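Local coordinates for molybdate-binding protein MolA (Haemophilus influenzae, PDB 3PSH), which binds molybdate and tungstate in the periplasm and delivers molybdate to the MolBC membrane complex for low-affinity import, at residues Ile14-Thr28 with Leu80-Asn92. Numbering follows the deposited sequence.
Sequences IPDHINRAVVLQHQT and LLALKPDVVFVTN. With MOO (molybdate ion), chain B.
Thr28 lays its methyl CG2 over one face of the Phe89 ring, a CH-pi contact 4.3 Å from the centroid. CG2 stands anti to the backbone N (chi1 -72° for OG1), turning the methyl, not the hydroxyl, onto the ring. Ala21 CB and Val22 O lie at the edge of Phe89, and its ring also meets Phe151 of helix 132-151. Gln27 OE1 lies over one face of the His26 ring and molybdate O4 in plane at its edge. The Arg20 guanidinium is approached in its plane: NE and NH2 both grip Leu83 O, at 2.8 and 2.7 Å. A bend at chi3 (80°) brings the group side-on to this carbonyl near the C-terminal end of helix 77-82, whose partly negative carbonyls probably favour a cation.

Asp86 holds the loop that leads into strand 21-24. Its OD2 takes Asn19 N on the syn lone pair at 2.8 Å, nearly straight (174°), and a water joins the same oxygen to His17 O. In return, Asp86 N bonds to Arg20 O. Beyond this clasp strands 21-24 and 87-91 run parallel: Val22 N to Val87 O, Phe89 N to Val22 O and Leu24 N to Phe89 O. Beta-branched Val22 suits its strand and rests CG2 against Leu80 CD1 and Leu83 CD1, 3.8 Å from each. On the other face Ala21 is small enough for CB to sit 3.5 Å from Val87 CG1.

These are the central strands of the parallel sheet of one lobe. At their C-terminal ends a water links Thr91 OG1 to Gln27 OE1, while His26 NE2 and Gln27 NE2 donate to molybdate O4 and O3. Apolar packing and backbone bonds probably help to hold the strand leading into the site, and side-chain N-H donors from this lobe join Arg243 around the oxyanion.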
loop_
_atom_site.group_PDB
_atom_site.type_symbol
_atom_site.label_atom_id
_atom_site.label_comp_id
_atom_site.label_asym_id
_atom_site.label_seq_id
_atom_site.Cartn_x
_atom_site.Cartn_y
_atom_site.Cartn_z
ATOM N N ILE A 14 22.464 -3.726 12.582
ATOM C CA ILE A 14 22.118 -2.270 12.694
ATOM C C ILE A 14 22.501 -1.785 14.080
ATOM O O ILE A 14 22.610 -2.603 14.999
ATOM C CB ILE A 14 20.623 -2.002 12.447
ATOM C CG1 ILE A 14 19.771 -2.796 13.477
ATOM C CG2 ILE A 14 20.242 -2.502 10.982
ATOM C CD1 ILE A 14 18.242 -2.517 13.311
ATOM N N PRO A 15 22.602 -0.479 14.254
ATOM C CA PRO A 15 22.839 0.045 15.600
ATOM C C PRO A 15 21.708 -0.314 16.577
ATOM O O PRO A 15 20.561 -0.624 16.199
ATOM C CB PRO A 15 22.796 1.556 15.377
ATOM C CG PRO A 15 23.235 1.744 13.985
ATOM C CD PRO A 15 22.585 0.602 13.248
ATOM N N ASP A 16 22.042 -0.263 17.864
ATOM C CA ASP A 16 21.036 -0.516 18.849
ATOM C C ASP A 16 19.884 0.515 18.876
ATOM O O ASP A 16 18.715 0.138 19.262
ATOM C CB ASP A 16 21.728 -0.468 20.233
ATOM C CG ASP A 16 22.537 -1.650 20.510
ATOM O OD1 ASP A 16 22.507 -2.677 19.842
ATOM O OD2 ASP A 16 23.163 -1.609 21.597
ATOM N N HIS A 17 20.162 1.730 18.463
ATOM C CA HIS A 17 19.116 2.761 18.357
ATOM C C HIS A 17 19.257 3.362 17.004
ATOM O O HIS A 17 20.366 3.566 16.503
ATOM C CB HIS A 17 19.213 3.812 19.440
ATOM C CG HIS A 17 19.317 3.198 20.792
ATOM N ND1 HIS A 17 18.277 2.489 21.359
ATOM C CD2 HIS A 17 20.360 3.152 21.671
ATOM C CE1 HIS A 17 18.648 2.079 22.574
ATOM N NE2 HIS A 17 19.910 2.457 22.778
ATOM N N ILE A 18 18.084 3.717 16.453
ATOM C CA ILE A 18 18.019 4.421 15.168
ATOM C C ILE A 18 17.387 5.830 15.352
ATOM O O ILE A 18 16.208 6.042 15.878
ATOM C CB ILE A 18 17.115 3.573 14.213
ATOM C CG1 ILE A 18 17.771 2.264 13.806
ATOM C CG2 ILE A 18 16.789 4.282 12.879
ATOM C CD1 ILE A 18 19.119 2.500 13.222
ATOM N N ASN A 19 18.124 6.808 14.839
ATOM C CA ASN A 19 17.610 8.174 14.910
ATOM C C ASN A 19 17.738 8.948 13.571
ATOM O O ASN A 19 17.297 10.045 13.453
ATOM C CB ASN A 19 18.338 8.967 15.983
ATOM C CG ASN A 19 18.020 8.470 17.335
ATOM O OD1 ASN A 19 18.866 7.827 18.044
ATOM N ND2 ASN A 19 16.810 8.737 17.735
ATOM N N ARG A 20 18.461 8.310 12.629
ATOM C CA ARG A 20 18.765 8.928 11.314
ATOM C C ARG A 20 18.479 8.005 10.118
ATOM O O ARG A 20 19.298 7.815 9.233
ATOM C CB ARG A 20 20.227 9.423 11.275
ATOM C CG ARG A 20 20.410 10.504 12.328
ATOM C CD ARG A 20 21.844 11.081 12.303
ATOM N NE ARG A 20 21.766 12.002 11.175
ATOM C CZ ARG A 20 21.192 13.200 11.157
ATOM N NH1 ARG A 20 20.775 13.816 12.307
ATOM N NH2 ARG A 20 21.095 13.853 9.966
ATOM N N ALA A 21 17.232 7.494 10.077
ATOM C CA ALA A 21 16.932 6.497 9.063
ATOM C C ALA A 21 16.609 7.263 7.771
ATOM O O ALA A 21 16.003 8.383 7.839
ATOM C CB ALA A 21 15.655 5.739 9.506
ATOM N N VAL A 22 16.896 6.609 6.649
ATOM C CA VAL A 22 16.429 7.239 5.373
ATOM C C VAL A 22 15.432 6.226 4.815
ATOM O O VAL A 22 15.722 5.052 4.781
ATOM C CB VAL A 22 17.647 7.517 4.460
ATOM C CG1 VAL A 22 17.147 7.842 3.022
ATOM C CG2 VAL A 22 18.319 8.785 5.049
ATOM N N VAL A 23 14.237 6.690 4.432
ATOM C CA VAL A 23 13.198 5.728 4.073
ATOM C C VAL A 23 12.835 5.877 2.591
ATOM O O VAL A 23 12.159 6.835 2.224
ATOM C CB VAL A 23 11.892 5.903 4.972
ATOM C CG1 VAL A 23 10.887 4.861 4.473
ATOM C CG2 VAL A 23 12.289 5.651 6.443
ATOM N N LEU A 24 13.389 4.968 1.769
ATOM C CA LEU A 24 13.252 5.083 0.285
ATOM C C LEU A 24 12.091 4.286 -0.318
ATOM O O LEU A 24 12.209 3.678 -1.395
ATOM C CB LEU A 24 14.620 4.786 -0.427
ATOM C CG LEU A 24 15.843 5.714 0.039
ATOM C CD1 LEU A 24 17.049 5.310 -0.799
ATOM C CD2 LEU A 24 15.497 7.235 -0.040
ATOM N N GLN A 25 11.020 4.177 0.447
ATOM C CA GLN A 25 9.834 3.394 0.044
ATOM C C GLN A 25 8.664 4.068 0.754
ATOM O O GLN A 25 8.725 4.256 1.998
ATOM C CB GLN A 25 9.999 1.941 0.510
ATOM C CG GLN A 25 8.904 1.022 -0.181
ATOM C CD GLN A 25 8.494 -0.159 0.621
ATOM O OE1 GLN A 25 8.564 -1.314 0.097
ATOM N NE2 GLN A 25 8.134 0.038 1.878
ATOM N N HIS A 26 7.564 4.479 0.047
ATOM C CA HIS A 26 6.393 5.100 0.612
ATOM C C HIS A 26 5.579 4.204 1.552
ATOM O O HIS A 26 5.034 4.654 2.531
ATOM C CB HIS A 26 5.454 5.662 -0.491
ATOM C CG HIS A 26 5.127 4.675 -1.583
ATOM N ND1 HIS A 26 6.083 4.141 -2.420
ATOM C CD2 HIS A 26 3.936 4.186 -2.030
ATOM C CE1 HIS A 26 5.517 3.347 -3.321
ATOM N NE2 HIS A 26 4.223 3.298 -3.044
ATOM N N GLN A 27 5.608 2.902 1.269
ATOM C CA GLN A 27 4.828 1.973 2.117
ATOM C C GLN A 27 5.425 1.934 3.509
ATOM O O GLN A 27 4.728 2.059 4.538
ATOM C CB GLN A 27 4.754 0.560 1.574
ATOM C CG GLN A 27 3.945 0.684 0.228
ATOM C CD GLN A 27 4.807 0.693 -0.975
ATOM O OE1 GLN A 27 5.975 1.087 -0.966
ATOM N NE2 GLN A 27 4.187 0.251 -2.106
ATOM N N THR A 28 6.747 1.742 3.541
ATOM C CA THR A 28 7.382 1.753 4.873
ATOM C C THR A 28 7.227 3.172 5.523
ATOM O O THR A 28 7.016 3.251 6.727
ATOM C CB THR A 28 8.860 1.492 4.727
ATOM O OG1 THR A 28 9.083 0.118 4.374
ATOM C CG2 THR A 28 9.601 1.830 6.018
ATOM N N LEU A 80 23.247 11.285 0.243
ATOM C CA LEU A 80 22.846 10.386 1.347
ATOM C C LEU A 80 23.898 10.467 2.499
ATOM O O LEU A 80 23.537 10.668 3.693
ATOM C CB LEU A 80 22.780 8.968 0.808
ATOM C CG LEU A 80 22.439 7.878 1.822
ATOM C CD1 LEU A 80 21.015 8.111 2.433
ATOM C CD2 LEU A 80 22.511 6.494 1.241
ATOM N N LEU A 81 25.191 10.376 2.144
ATOM C CA LEU A 81 26.218 10.513 3.193
ATOM C C LEU A 81 26.181 11.820 4.012
ATOM O O LEU A 81 26.544 11.786 5.194
ATOM C CB LEU A 81 27.658 10.279 2.672
ATOM C CG LEU A 81 27.887 8.852 2.209
ATOM C CD1 LEU A 81 29.215 8.749 1.466
ATOM C CD2 LEU A 81 27.924 7.866 3.444
ATOM N N ALA A 82 25.785 12.938 3.442
ATOM C CA ALA A 82 25.777 14.173 4.203
ATOM C C ALA A 82 24.721 14.081 5.369
ATOM O O ALA A 82 24.793 14.840 6.364
ATOM C CB ALA A 82 25.475 15.346 3.283
ATOM N N LEU A 83 23.666 13.256 5.168
ATOM C CA LEU A 83 22.637 13.060 6.193
ATOM C C LEU A 83 23.130 12.230 7.384
ATOM O O LEU A 83 22.399 12.089 8.421
ATOM C CB LEU A 83 21.348 12.399 5.663
ATOM C CG LEU A 83 20.809 13.193 4.508
ATOM C CD1 LEU A 83 19.618 12.243 3.983
ATOM C CD2 LEU A 83 20.308 14.525 5.050
ATOM N N LYS A 84 24.325 11.603 7.270
ATOM C CA LYS A 84 24.815 10.762 8.350
ATOM C C LYS A 84 23.768 9.690 8.752
ATOM O O LYS A 84 23.493 9.508 9.979
ATOM C CB LYS A 84 25.250 11.589 9.602
ATOM C CG LYS A 84 26.501 12.532 9.173
ATOM C CD LYS A 84 27.058 13.310 10.408
ATOM C CE LYS A 84 28.159 14.309 9.899
ATOM N NZ LYS A 84 28.417 15.296 11.015
ATOM N N PRO A 85 23.220 8.974 7.719
ATOM C CA PRO A 85 22.158 7.987 8.124
ATOM C C PRO A 85 22.693 6.831 8.923
ATOM O O PRO A 85 23.911 6.477 8.818
ATOM C CB PRO A 85 21.626 7.481 6.816
ATOM C CG PRO A 85 22.648 7.858 5.782
ATOM C CD PRO A 85 23.587 8.871 6.306
ATOM N N ASP A 86 21.840 6.259 9.750
ATOM C CA ASP A 86 22.235 5.012 10.431
ATOM C C ASP A 86 21.581 3.737 9.852
ATOM O O ASP A 86 21.995 2.610 10.163
ATOM C CB ASP A 86 22.058 5.136 11.958
ATOM C CG ASP A 86 20.699 5.707 12.409
ATOM O OD1 ASP A 86 19.752 5.848 11.577
ATOM O OD2 ASP A 86 20.523 6.101 13.621
ATOM N N VAL A 87 20.573 3.938 8.974
ATOM C CA VAL A 87 19.966 2.812 8.216
ATOM C C VAL A 87 19.223 3.404 7.029
ATOM O O VAL A 87 18.768 4.524 7.170
ATOM C CB VAL A 87 18.944 2.015 9.156
ATOM C CG1 VAL A 87 17.758 2.925 9.626
ATOM C CG2 VAL A 87 18.525 0.633 8.534
ATOM N N VAL A 88 19.059 2.642 5.941
ATOM C CA VAL A 88 18.221 2.976 4.750
ATOM C C VAL A 88 17.275 1.812 4.597
ATOM O O VAL A 88 17.733 0.639 4.483
ATOM C CB VAL A 88 19.064 3.110 3.485
ATOM C CG1 VAL A 88 18.245 3.494 2.233
ATOM C CG2 VAL A 88 20.118 4.304 3.734
ATOM N N PHE A 89 15.995 2.152 4.547
ATOM C CA PHE A 89 14.973 1.182 4.132
ATOM C C PHE A 89 14.797 1.336 2.655
ATOM O O PHE A 89 14.700 2.435 2.189
ATOM C CB PHE A 89 13.612 1.505 4.762
ATOM C CG PHE A 89 13.560 1.213 6.241
ATOM C CD1 PHE A 89 13.044 -0.039 6.716
ATOM C CD2 PHE A 89 13.979 2.184 7.145
ATOM C CE1 PHE A 89 13.009 -0.289 8.154
ATOM C CE2 PHE A 89 13.905 1.936 8.549
ATOM C CZ PHE A 89 13.368 0.712 9.003
ATOM N N VAL A 90 14.822 0.194 1.967
ATOM C CA VAL A 90 14.574 0.212 0.508
ATOM C C VAL A 90 13.384 -0.699 0.222
ATOM O O VAL A 90 13.098 -1.624 1.014
ATOM C CB VAL A 90 15.841 -0.233 -0.320
ATOM C CG1 VAL A 90 16.998 0.781 0.020
ATOM C CG2 VAL A 90 16.245 -1.734 -0.122
ATOM N N THR A 91 12.777 -0.546 -0.971
ATOM C CA THR A 91 11.737 -1.515 -1.427
ATOM C C THR A 91 12.415 -2.843 -1.856
ATOM O O THR A 91 13.550 -2.889 -2.354
ATOM C CB THR A 91 10.932 -0.863 -2.536
ATOM O OG1 THR A 91 9.678 -1.558 -2.728
ATOM C CG2 THR A 91 11.718 -0.687 -3.820
ATOM N N ASN A 92 11.613 -3.923 -1.789
ATOM C CA ASN A 92 12.109 -5.220 -2.077
ATOM C C ASN A 92 12.668 -5.394 -3.475
ATOM O O ASN A 92 13.558 -6.163 -3.666
ATOM C CB ASN A 92 11.054 -6.287 -1.797
ATOM C CG ASN A 92 9.787 -6.038 -2.600
ATOM O OD1 ASN A 92 9.110 -4.974 -2.440
ATOM N ND2 ASN A 92 9.553 -6.904 -3.546
HETATM MO MO MOO B . 1.930 0.495 -4.758
HETATM O O1 MOO B . 0.521 0.382 -5.688
HETATM O O2 MOO B . 3.276 -0.213 -5.564
HETATM O O3 MOO B . 1.713 -0.337 -3.289
HETATM O O4 MOO B . 2.083 2.129 -4.320
HETATM O O HOH W 1 22.203 5.222 15.455
HETATM O O HOH W 2 13.872 1.646 -2.477
HETATM O O HOH W 3 7.550 0.201 -3.026
#